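Local structure of type IV pilus biogenesis factor PilY1 (Pseudomonas aeruginosa, 3HX6) at residues A[54-62]-A[74-85]; A[147-156]-A[166-174]. The protein primes type IV pilus assembly and supports twitching motility and adhesion to host cells, with calcium binding and release apparently governing pilus retraction. The protein carries 3 engineered substitutions. All blocks are in the same frame, centred on the assembly; numbering follows the deposited sequence.

Both contacts belong to the beta-propeller part of the C-terminal domain of PilY1, and their centres lie 13 Å apart. They follow one another along the chain: contact 1 packs strand 54-55 and the loop after it against helix 74-82 and the turn that follows, and closes before contact 2, the hairpin of strands 150-158 and 165-170, begins. Strand 54-55 edges one four-stranded antiparallel sheet, whereas the hairpin forms the middle of the next. Arg84 joins them directly, its NH1 reaching Thr153 OG1 at 2.7 Å in a probable hydrogen bond, while the Tyr74 ring meets Trp151 edge-to-face. The helix and its following turn thus tie two successive sheets of the propeller together.

Contact 1: residues A[54-62]-A[74-85]; sequences TVGKAQYLT and YSTFAEAQKTRA
Tyr74, at the start of helix 74-82, reaches residues 58-62 with its hydroxyl end and its CD2/CE2 side, where the loop leaving edge strand 54-55 of a propeller sheet packs along the helix. With CG anti to the backbone N (chi1 -160°), the phenol points across, and Tyr60 N donates an almost straight bond of 2.9 Å to Tyr74 OH (165°). The same hydroxyl is hydrogen-bonded to Asp144, so a tyrosine suits this place by joining a backbone amide to a carboxylate. The Tyr60 and Tyr74 side chains cross at about a right angle, Tyr60 CD2 lying 3.6 Å from Tyr74 OH, and Tyr60 O sits at the Tyr74 ring's edge, in plane. Ser75 CA packs against Thr62 OG1. Further on, the small CB methyls of Ala78 and Ala58 meet at 3.8 Å, letting loop and helix come close; a water bridges Ala58 N to Ala78 O. Gln81, bent at chi2, places its amide carbon CD over the rim of one face of the Arg84 guanidinium, while Val55 CG1 lies over the centre of the opposite face. Arg84 grips Gly56 O side-on through NE (2.7 Å) and NH2 (2.9 Å); NH2 also bonds weakly to Lys57 O, and NH1 to Thr172 O. Covered on both faces, this buried cation is held in one orientation, and these three carbonyls probably help to stabilise its charge.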
# COMPACT_ATOMS: atom_id res chain seq x y z
N THR A 54 -10.02 -10.71 8.76
CA THR A 54 -9.95 -9.50 9.55
C THR A 54 -10.96 -8.48 9.04
O THR A 54 -11.12 -8.31 7.83
CB THR A 54 -8.54 -8.87 9.52
OG1 THR A 54 -8.58 -7.59 10.17
CG2 THR A 54 -8.07 -8.71 8.08
N VAL A 55 -11.63 -7.80 9.96
CA VAL A 55 -12.63 -6.80 9.58
C VAL A 55 -12.26 -5.41 10.09
O VAL A 55 -12.47 -5.09 11.26
CB VAL A 55 -14.02 -7.18 10.12
CG1 VAL A 55 -15.02 -6.09 9.77
CG2 VAL A 55 -14.46 -8.52 9.53
N GLY A 56 -11.72 -4.60 9.19
CA GLY A 56 -11.35 -3.24 9.54
C GLY A 56 -12.05 -2.25 8.62
O GLY A 56 -13.17 -1.82 8.90
N LYS A 57 -11.39 -1.90 7.52
CA LYS A 57 -11.94 -0.96 6.55
C LYS A 57 -12.88 -1.66 5.55
O LYS A 57 -12.97 -2.89 5.53
CB LYS A 57 -10.82 -0.28 5.76
CG LYS A 57 -9.95 0.66 6.56
CD LYS A 57 -9.06 1.47 5.62
CE LYS A 57 -8.21 2.47 6.38
NZ LYS A 57 -7.45 3.37 5.46
N ALA A 58 -13.56 -0.85 4.74
CA ALA A 58 -14.46 -1.38 3.72
C ALA A 58 -13.59 -2.25 2.82
O ALA A 58 -12.43 -1.94 2.57
CB ALA A 58 -15.09 -0.25 2.93
N GLN A 59 -14.17 -3.34 2.33
CA GLN A 59 -13.43 -4.26 1.49
C GLN A 59 -13.15 -3.77 0.07
O GLN A 59 -12.10 -4.07 -0.49
CB GLN A 59 -14.16 -5.61 1.42
CG GLN A 59 -13.68 -6.53 0.32
CD GLN A 59 -14.36 -7.88 0.34
OE1 GLN A 59 -15.55 -7.99 0.67
NE2 GLN A 59 -13.62 -8.92 -0.02
N TYR A 60 -14.07 -3.02 -0.51
CA TYR A 60 -13.91 -2.56 -1.88
C TYR A 60 -13.61 -1.08 -2.04
O TYR A 60 -13.67 -0.30 -1.09
CB TYR A 60 -15.17 -2.88 -2.69
CG TYR A 60 -15.77 -4.25 -2.44
CD1 TYR A 60 -15.05 -5.42 -2.71
CD2 TYR A 60 -17.05 -4.39 -1.92
CE1 TYR A 60 -15.60 -6.68 -2.47
CE2 TYR A 60 -17.62 -5.64 -1.68
CZ TYR A 60 -16.88 -6.79 -1.95
OH TYR A 60 -17.42 -8.04 -1.69
N LEU A 61 -13.28 -0.71 -3.27
CA LEU A 61 -13.03 0.68 -3.61
C LEU A 61 -14.38 1.15 -4.13
O LEU A 61 -15.03 0.45 -4.92
CB LEU A 61 -11.98 0.80 -4.72
CG LEU A 61 -10.54 0.49 -4.32
CD1 LEU A 61 -9.63 0.74 -5.51
CD2 LEU A 61 -10.11 1.36 -3.14
N THR A 62 -14.80 2.32 -3.68
CA THR A 62 -16.09 2.85 -4.08
C THR A 62 -16.39 2.82 -5.58
O THR A 62 -17.50 2.47 -5.97
CB THR A 62 -16.26 4.28 -3.56
OG1 THR A 62 -16.29 4.26 -2.13
CG2 THR A 62 -17.56 4.89 -4.08
N TYR A 74 -21.89 3.42 -1.25
CA TYR A 74 -20.71 2.78 -0.70
C TYR A 74 -19.73 3.75 -0.07
O TYR A 74 -19.10 3.43 0.94
CB TYR A 74 -19.98 1.95 -1.76
CG TYR A 74 -19.07 0.90 -1.16
CD1 TYR A 74 -19.59 -0.22 -0.50
CD2 TYR A 74 -17.68 1.04 -1.22
CE1 TYR A 74 -18.75 -1.17 0.08
CE2 TYR A 74 -16.83 0.09 -0.63
CZ TYR A 74 -17.38 -1.01 0.02
OH TYR A 74 -16.55 -1.94 0.62
N SER A 75 -19.58 4.94 -0.65
CA SER A 75 -18.65 5.92 -0.10
C SER A 75 -18.97 6.24 1.36
O SER A 75 -18.06 6.36 2.17
CB SER A 75 -18.67 7.21 -0.93
OG SER A 75 -19.90 7.89 -0.77
N THR A 76 -20.25 6.38 1.69
CA THR A 76 -20.63 6.67 3.07
C THR A 76 -20.40 5.45 3.95
O THR A 76 -20.11 5.57 5.14
CB THR A 76 -22.11 7.12 3.18
OG1 THR A 76 -22.97 6.11 2.66
CG2 THR A 76 -22.33 8.41 2.40
N PHE A 77 -20.54 4.26 3.37
CA PHE A 77 -20.31 3.03 4.12
C PHE A 77 -18.81 2.92 4.38
O PHE A 77 -18.39 2.61 5.49
CB PHE A 77 -20.75 1.81 3.32
CG PHE A 77 -20.48 0.51 4.01
CD1 PHE A 77 -21.31 0.06 5.03
CD2 PHE A 77 -19.39 -0.28 3.65
CE1 PHE A 77 -21.06 -1.15 5.68
CE2 PHE A 77 -19.13 -1.48 4.29
CZ PHE A 77 -19.97 -1.92 5.30
N ALA A 78 -18.02 3.18 3.35
CA ALA A 78 -16.57 3.10 3.46
C ALA A 78 -16.09 4.10 4.51
O ALA A 78 -15.28 3.75 5.38
CB ALA A 78 -15.93 3.41 2.11
N GLU A 79 -16.60 5.32 4.44
CA GLU A 79 -16.22 6.36 5.39
C GLU A 79 -16.49 5.91 6.82
O GLU A 79 -15.66 6.09 7.70
CB GLU A 79 -17.00 7.65 5.11
CG GLU A 79 -16.45 8.47 3.95
CD GLU A 79 -15.05 8.99 4.21
OE1 GLU A 79 -14.85 9.65 5.25
OE2 GLU A 79 -14.16 8.74 3.37
N ALA A 80 -17.66 5.31 7.03
CA ALA A 80 -18.04 4.84 8.35
C ALA A 80 -17.06 3.80 8.88
O ALA A 80 -16.69 3.82 10.05
CB ALA A 80 -19.44 4.26 8.31
N GLN A 81 -16.63 2.89 8.00
CA GLN A 81 -15.72 1.83 8.40
C GLN A 81 -14.27 2.27 8.58
O GLN A 81 -13.44 1.50 9.05
CB GLN A 81 -15.80 0.69 7.38
CG GLN A 81 -17.24 0.35 7.00
CD GLN A 81 -18.15 0.21 8.21
OE1 GLN A 81 -19.35 0.48 8.13
NE2 GLN A 81 -17.58 -0.22 9.33
N LYS A 82 -13.96 3.50 8.20
CA LYS A 82 -12.60 4.01 8.36
C LYS A 82 -12.28 4.05 9.85
O LYS A 82 -11.13 3.88 10.26
CB LYS A 82 -12.48 5.42 7.79
CG LYS A 82 -12.37 5.49 6.29
CD LYS A 82 -12.34 6.95 5.83
CE LYS A 82 -12.02 7.06 4.35
NZ LYS A 82 -10.65 6.56 4.04
N THR A 83 -13.31 4.26 10.65
CA THR A 83 -13.18 4.35 12.10
C THR A 83 -13.68 3.10 12.84
O THR A 83 -13.81 3.11 14.07
CB THR A 83 -13.93 5.59 12.64
OG1 THR A 83 -14.03 5.52 14.06
CG2 THR A 83 -15.33 5.66 12.04
N ARG A 84 -13.96 2.03 12.10
CA ARG A 84 -14.45 0.80 12.72
C ARG A 84 -13.34 0.09 13.49
O ARG A 84 -12.21 -0.04 13.01
CB ARG A 84 -15.03 -0.14 11.66
CG ARG A 84 -15.47 -1.49 12.22
CD ARG A 84 -16.30 -2.27 11.21
NE ARG A 84 -15.60 -2.46 9.94
CZ ARG A 84 -16.15 -3.03 8.87
NH1 ARG A 84 -17.40 -3.47 8.93
NH2 ARG A 84 -15.46 -3.16 7.75
N ALA A 85 -13.67 -0.37 14.69
CA ALA A 85 -12.70 -1.08 15.53
C ALA A 85 -12.34 -2.41 14.88
O ALA A 85 -13.19 -3.29 14.75
CB ALA A 85 -13.27 -1.30 16.92
O HOH W 1 -14.42 -5.13 12.89
O HOH W 2 -15.23 -4.73 5.35
O HOH W 3 -13.30 1.99 5.01

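Contact 2: residues A[147-156]-A[166-174]; sequences FGGAWHTVLI and LFALDVTDP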
# COMPACT_ATOMS: atom_id res chain seq x y z
N PHE A 147 -27.62 -5.93 1.07
CA PHE A 147 -28.92 -6.55 1.26
C PHE A 147 -29.70 -5.74 2.30
O PHE A 147 -29.11 -4.98 3.07
CB PHE A 147 -28.76 -8.02 1.67
CG PHE A 147 -28.03 -8.22 2.96
CD1 PHE A 147 -28.71 -8.20 4.17
CD2 PHE A 147 -26.66 -8.46 2.97
CE1 PHE A 147 -28.04 -8.42 5.38
CE2 PHE A 147 -25.97 -8.68 4.17
CZ PHE A 147 -26.67 -8.66 5.38
N GLY A 148 -31.01 -5.88 2.30
CA GLY A 148 -31.80 -5.11 3.25
C GLY A 148 -31.64 -3.64 2.92
O GLY A 148 -31.79 -2.77 3.78
N GLY A 149 -31.29 -3.36 1.66
CA GLY A 149 -31.12 -2.00 1.20
C GLY A 149 -29.87 -1.28 1.69
O GLY A 149 -29.75 -0.06 1.53
N ALA A 150 -28.92 -2.01 2.27
CA ALA A 150 -27.71 -1.38 2.75
C ALA A 150 -26.48 -2.28 2.68
O ALA A 150 -26.58 -3.49 2.49
CB ALA A 150 -27.91 -0.92 4.19
N TRP A 151 -25.31 -1.66 2.81
CA TRP A 151 -24.07 -2.40 2.80
C TRP A 151 -23.82 -2.94 4.20
O TRP A 151 -24.17 -2.29 5.19
CB TRP A 151 -22.91 -1.49 2.38
CG TRP A 151 -22.89 -1.23 0.92
CD1 TRP A 151 -23.40 -0.14 0.28
CD2 TRP A 151 -22.38 -2.10 -0.09
NE1 TRP A 151 -23.24 -0.28 -1.08
CE2 TRP A 151 -22.62 -1.48 -1.33
CE3 TRP A 151 -21.75 -3.35 -0.06
CZ2 TRP A 151 -22.25 -2.07 -2.55
CZ3 TRP A 151 -21.39 -3.94 -1.28
CH2 TRP A 151 -21.64 -3.30 -2.50
N HIS A 152 -23.24 -4.13 4.28
CA HIS A 152 -22.93 -4.78 5.54
C HIS A 152 -21.62 -5.50 5.34
O HIS A 152 -21.20 -5.72 4.20
CB HIS A 152 -23.96 -5.86 5.89
CG HIS A 152 -25.38 -5.39 5.87
ND1 HIS A 152 -26.04 -4.95 7.00
CD2 HIS A 152 -26.27 -5.30 4.85
CE1 HIS A 152 -27.27 -4.61 6.67
NE2 HIS A 152 -27.44 -4.81 5.38
N THR A 153 -20.99 -5.87 6.45
CA THR A 153 -19.77 -6.67 6.38
C THR A 153 -20.27 -7.96 6.98
O THR A 153 -20.80 -7.98 8.10
CB THR A 153 -18.63 -6.10 7.23
OG1 THR A 153 -18.23 -4.83 6.71
CG2 THR A 153 -17.44 -7.05 7.17
N VAL A 154 -20.14 -9.05 6.23
CA VAL A 154 -20.62 -10.33 6.72
C VAL A 154 -19.48 -11.31 6.94
O VAL A 154 -18.38 -11.12 6.44
CB VAL A 154 -21.63 -10.95 5.72
CG1 VAL A 154 -20.91 -11.36 4.43
CG2 VAL A 154 -22.33 -12.14 6.34
N LEU A 155 -19.77 -12.34 7.73
CA LEU A 155 -18.80 -13.39 8.02
C LEU A 155 -19.53 -14.70 7.80
O LEU A 155 -20.60 -14.93 8.37
CB LEU A 155 -18.30 -13.28 9.47
CG LEU A 155 -17.32 -14.35 9.94
CD1 LEU A 155 -16.54 -13.86 11.15
CD2 LEU A 155 -18.07 -15.63 10.28
N ILE A 156 -18.98 -15.56 6.95
CA ILE A 156 -19.58 -16.84 6.68
C ILE A 156 -18.70 -17.93 7.29
O ILE A 156 -17.51 -18.01 7.01
CB ILE A 156 -19.75 -17.08 5.15
CG1 ILE A 156 -20.75 -16.06 4.57
CG2 ILE A 156 -20.32 -18.47 4.90
CD1 ILE A 156 -20.25 -14.66 4.53
N LEU A 166 -23.77 -24.46 7.80
CA LEU A 166 -23.23 -23.18 7.38
C LEU A 166 -23.92 -22.10 8.18
O LEU A 166 -25.07 -22.27 8.59
CB LEU A 166 -23.53 -22.97 5.89
CG LEU A 166 -22.44 -22.96 4.83
CD1 LEU A 166 -21.33 -23.88 5.22
CD2 LEU A 166 -23.05 -23.35 3.47
N PHE A 167 -23.23 -20.99 8.42
CA PHE A 167 -23.85 -19.88 9.11
C PHE A 167 -23.22 -18.57 8.64
O PHE A 167 -22.09 -18.55 8.13
CB PHE A 167 -23.76 -20.01 10.64
CG PHE A 167 -22.36 -20.00 11.18
CD1 PHE A 167 -21.69 -21.19 11.45
CD2 PHE A 167 -21.71 -18.79 11.45
CE1 PHE A 167 -20.40 -21.18 11.99
CE2 PHE A 167 -20.43 -18.77 11.99
CZ PHE A 167 -19.77 -19.97 12.26
N ALA A 168 -23.98 -17.49 8.77
CA ALA A 168 -23.52 -16.18 8.37
C ALA A 168 -23.80 -15.21 9.49
O ALA A 168 -24.86 -15.26 10.11
CB ALA A 168 -24.24 -15.74 7.09
N LEU A 169 -22.85 -14.34 9.78
CA LEU A 169 -23.04 -13.35 10.82
C LEU A 169 -22.88 -11.97 10.19
O LEU A 169 -22.13 -11.82 9.22
CB LEU A 169 -21.99 -13.52 11.93
CG LEU A 169 -21.85 -14.90 12.58
CD1 LEU A 169 -20.70 -14.89 13.58
CD2 LEU A 169 -23.15 -15.28 13.26
N ASP A 170 -23.60 -10.99 10.73
CA ASP A 170 -23.48 -9.62 10.25
C ASP A 170 -22.43 -9.06 11.19
O ASP A 170 -22.70 -8.87 12.37
CB ASP A 170 -24.79 -8.85 10.42
CG ASP A 170 -24.70 -7.44 9.87
OD1 ASP A 170 -23.65 -6.78 10.07
OD2 ASP A 170 -25.68 -6.97 9.24
N VAL A 171 -21.25 -8.81 10.67
CA VAL A 171 -20.15 -8.32 11.48
C VAL A 171 -19.79 -6.86 11.21
O VAL A 171 -18.69 -6.39 11.54
CB VAL A 171 -18.93 -9.27 11.27
CG1 VAL A 171 -17.89 -8.64 10.35
CG2 VAL A 171 -18.36 -9.67 12.61
N THR A 172 -20.72 -6.13 10.61
CA THR A 172 -20.52 -4.72 10.29
C THR A 172 -20.16 -3.92 11.55
O THR A 172 -19.28 -3.07 11.52
CB THR A 172 -21.79 -4.11 9.67
OG1 THR A 172 -22.25 -4.96 8.62
CG2 THR A 172 -21.49 -2.72 9.12
N ASP A 173 -20.86 -4.20 12.64
CA ASP A 173 -20.61 -3.52 13.91
C ASP A 173 -20.11 -4.53 14.93
O ASP A 173 -20.90 -5.31 15.48
CB ASP A 173 -21.90 -2.84 14.40
CG ASP A 173 -21.72 -2.12 15.74
OD1 ASP A 173 -20.58 -1.76 16.09
OD2 ASP A 173 -22.74 -1.89 16.42
N PRO A 174 -18.80 -4.54 15.20
CA PRO A 174 -18.20 -5.47 16.16
C PRO A 174 -18.88 -5.44 17.53
O PRO A 174 -18.94 -6.46 18.22
CB PRO A 174 -16.74 -5.03 16.22
CG PRO A 174 -16.81 -3.57 15.89
CD PRO A 174 -17.80 -3.55 14.75
O HOH W 4 -25.12 -3.91 9.64
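Leu155 and Leu169 form the hydrogen-bonded pair of an antiparallel beta hairpin in the middle of a four-stranded propeller sheet. Leu155 N donates to Leu169 O at 2.8 Å and Leu169 N to Leu155 O at 2.7 Å. On this face the branched Leu155, Leu169 and Val171 are joined by Phe167, whose ring approaches Leu155 CD2; Leu97 and Tyr89 of the neighbouring sheet pack against them, a place for bulky apolar groups. Val154, Ile156 and Ala168 occupy the other face, where the short Ala168 CB packs against Val154 CG2 at 4.1 Å.

Toward the end of the pairing, Val171 N still donates to Thr153 O, but Thr153 N donates a hydrogen bond to Thr172 OG1, 2.7 Å and 166°. Threonine fits here because its hydroxyl can accept from one strand and donate to Asp170 OD1. With CG anti to its backbone N (chi1 -177°), Asp170 also takes the amide of Thr172 on that oxygen, closing an Asx turn that positions the hydroxyl. Thr153 OG1, already engaged by Arg84, also bonds to Asp144. His152 stands with its ring nearly perpendicular to the Asp170 carboxylate, and His152 CD2 lies over the centre of the Phe147 ring. The type I' turn Phe147-Ala150, whose positive phi angles favour Gly148 and Gly149, brings His152 back so that its NE2 donates to Phe147 O at 2.9 Å, while Ala150 N reaches that oxygen from the opposite face of the carbonyl plane.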